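PDB 2IVF: ethylbenzene dehydrogenase alpha-subunit, which belongs to the molybdopterin oxidoreductase family and carries the ligands MGD and MD1, a molybdenum atom and an iron/sulfur cluster. Local coordinates for residues A[662-665]-A[670-673]. Sequence-based numbering, arbitrary orientation.
Sequences TTPC and FFTF
Thr-662 grips Thr-672 at two points, and most of the tight packing lies there and over the neighbouring Phe-671 ring. The backbone N of Thr-662 donates to Thr-672 O at 2.9 Å. Coming back, Thr-672 N donates to a side chain instead of a carbonyl: it meets Thr-662 OG1 at 2.8 Å with a bent N-H...O angle of 139°. A chi1 of 57° tucks this hydroxyl over its own backbone, facing the strand, in the place a main-chain carbonyl would probably take in a regular antiparallel pair. Thr-662 O is turned elsewhere, 3.3 Å from Phe-671 CD2 and obliquely placed to that ring; it is buried without a polar partner. This is where the antiparallel pairing of strands 659-661 and 670-676 runs out into the connecting loop, within a three-stranded sheet completed by 767-769. The side chain of Thr-662 lies about 6 Å from the iron-sulfur cluster, and Ser-91 of the cluster pocket bonds to both threonines, through OG to Thr-662 OG1 and through its carbonyl O to Thr-672 OG1. Pro-664 lies over one face of the Phe-671 ring, its CD 3.5 Å from the ring centroid and only 13° off the normal, a CH-pi contact. Pro-664 CB also touches Phe-670 O at 3.2 Å. The loose side begins at Thr-663, partly exposed, whose CB points away from segment 670-673; that of Cys-665 points away too, and its side chain packs instead on Trp-87.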
ATOM      1  N   THR A 662      -8.628 -13.381  10.222  1.00 24.54           N
ATOM      2  CA  THR A 662      -8.734 -11.969   9.882  1.00 25.36           C
ATOM      3  C   THR A 662      -9.987 -11.343  10.528  1.00 25.68           C
ATOM      4  O   THR A 662     -10.790 -12.028  11.135  1.00 27.56           O
ATOM      5  CB  THR A 662      -8.769 -11.800   8.397  1.00 25.76           C
ATOM      6  OG1 THR A 662      -9.855 -12.564   7.879  1.00 27.59           O
ATOM      7  CG2 THR A 662      -7.468 -12.304   7.788  1.00 26.66           C
ATOM      8  N   THR A 663     -10.074 -10.020  10.493  1.00 26.67           N
ATOM      9  CA  THR A 663     -11.157  -9.296  11.139  1.00 26.25           C
ATOM     10  C   THR A 663     -11.833  -8.461  10.088  1.00 24.71           C
ATOM     11  O   THR A 663     -11.541  -7.272   9.938  1.00 26.33           O
ATOM     12  CB  THR A 663     -10.639  -8.370  12.251  1.00 28.00           C
ATOM     13  OG1 THR A 663      -9.689  -7.432  11.706  1.00 28.48           O
ATOM     14  CG2 THR A 663      -9.962  -9.203  13.337  1.00 27.04           C
ATOM     15  N   PRO A 664     -12.726  -9.077   9.328  1.00 25.08           N
ATOM     16  CA  PRO A 664     -13.362  -8.367   8.202  1.00 23.91           C
ATOM     17  C   PRO A 664     -14.502  -7.419   8.654  1.00 25.12           C
ATOM     18  O   PRO A 664     -15.081  -7.546   9.769  1.00 25.14           O
ATOM     19  CB  PRO A 664     -13.964  -9.519   7.396  1.00 25.57           C
ATOM     20  CG  PRO A 664     -14.325 -10.498   8.436  1.00 23.78           C
ATOM     21  CD  PRO A 664     -13.240 -10.442   9.441  1.00 24.10           C
ATOM     22  N   CYS A 665     -14.879  -6.522   7.754  1.00 24.30           N
ATOM     23  CA  CYS A 665     -16.082  -5.768   7.908  1.00 23.67           C
ATOM     24  C   CYS A 665     -16.935  -6.029   6.664  1.00 23.50           C
ATOM     25  O   CYS A 665     -16.661  -6.950   5.873  1.00 23.61           O
ATOM     26  CB  CYS A 665     -15.724  -4.306   8.042  1.00 23.82           C
ATOM     27  SG  CYS A 665     -14.903  -3.637   6.574  1.00 25.07           S
ATOM     28  N   PHE A 670     -15.850 -11.609   4.676  1.00 23.23           N
ATOM     29  CA  PHE A 670     -15.459 -13.012   4.852  1.00 22.86           C
ATOM     30  C   PHE A 670     -14.307 -13.051   5.801  1.00 23.67           C
ATOM     31  O   PHE A 670     -13.400 -12.175   5.736  1.00 23.24           O
ATOM     32  CB  PHE A 670     -15.050 -13.699   3.513  1.00 23.38           C
ATOM     33  CG  PHE A 670     -14.507 -12.765   2.470  1.00 22.94           C
ATOM     34  CD1 PHE A 670     -13.155 -12.458   2.406  1.00 25.81           C
ATOM     35  CD2 PHE A 670     -15.347 -12.225   1.512  1.00 22.94           C
ATOM     36  CE1 PHE A 670     -12.667 -11.579   1.447  1.00 24.19           C
ATOM     37  CE2 PHE A 670     -14.891 -11.342   0.552  1.00 25.65           C
ATOM     38  CZ  PHE A 670     -13.528 -11.038   0.487  1.00 24.55           C
ATOM     39  N   PHE A 671     -14.333 -14.046   6.696  1.00 22.63           N
ATOM     40  CA  PHE A 671     -13.216 -14.296   7.606  1.00 23.12           C
ATOM     41  C   PHE A 671     -12.257 -15.255   6.958  1.00 23.04           C
ATOM     42  O   PHE A 671     -12.670 -16.205   6.277  1.00 21.41           O
ATOM     43  CB  PHE A 671     -13.724 -14.988   8.862  1.00 24.01           C
ATOM     44  CG  PHE A 671     -14.366 -14.083   9.829  1.00 22.79           C
ATOM     45  CD1 PHE A 671     -15.667 -13.659   9.652  1.00 23.39           C
ATOM     46  CD2 PHE A 671     -13.662 -13.638  10.931  1.00 27.27           C
ATOM     47  CE1 PHE A 671     -16.275 -12.816  10.579  1.00 24.37           C
ATOM     48  CE2 PHE A 671     -14.257 -12.799  11.864  1.00 25.49           C
ATOM     49  CZ  PHE A 671     -15.569 -12.396  11.675  1.00 25.90           C
ATOM     50  N   THR A 672     -10.981 -15.064   7.222  1.00 23.11           N
ATOM     51  CA  THR A 672      -9.939 -15.901   6.555  1.00 23.45           C
ATOM     52  C   THR A 672      -9.016 -16.438   7.618  1.00 23.61           C
ATOM     53  O   THR A 672      -8.669 -15.759   8.606  1.00 23.95           O
ATOM     54  CB  THR A 672      -9.199 -15.083   5.471  1.00 23.18           C
ATOM     55  OG1 THR A 672     -10.122 -14.745   4.426  1.00 25.59           O
ATOM     56  CG2 THR A 672      -8.010 -15.831   4.854  1.00 22.01           C
ATOM     57  N   PHE A 673      -8.679 -17.705   7.433  1.00 24.17           N
ATOM     58  CA  PHE A 673      -7.795 -18.456   8.307  1.00 24.10           C
ATOM     59  C   PHE A 673      -6.323 -18.178   8.047  1.00 24.21           C
ATOM     60  O   PHE A 673      -5.870 -18.077   6.901  1.00 25.34           O
ATOM     61  CB  PHE A 673      -8.071 -19.943   8.109  1.00 24.29           C
ATOM     62  CG  PHE A 673      -7.180 -20.849   8.892  1.00 23.64           C
ATOM     63  CD1 PHE A 673      -7.149 -20.787  10.268  1.00 28.28           C
ATOM     64  CD2 PHE A 673      -6.402 -21.780   8.261  1.00 25.58           C
ATOM     65  CE1 PHE A 673      -6.316 -21.672  11.026  1.00 27.10           C
ATOM     66  CE2 PHE A 673      -5.601 -22.670   8.984  1.00 26.17           C
ATOM     67  CZ  PHE A 673      -5.562 -22.611  10.373  1.00 24.78           C
TER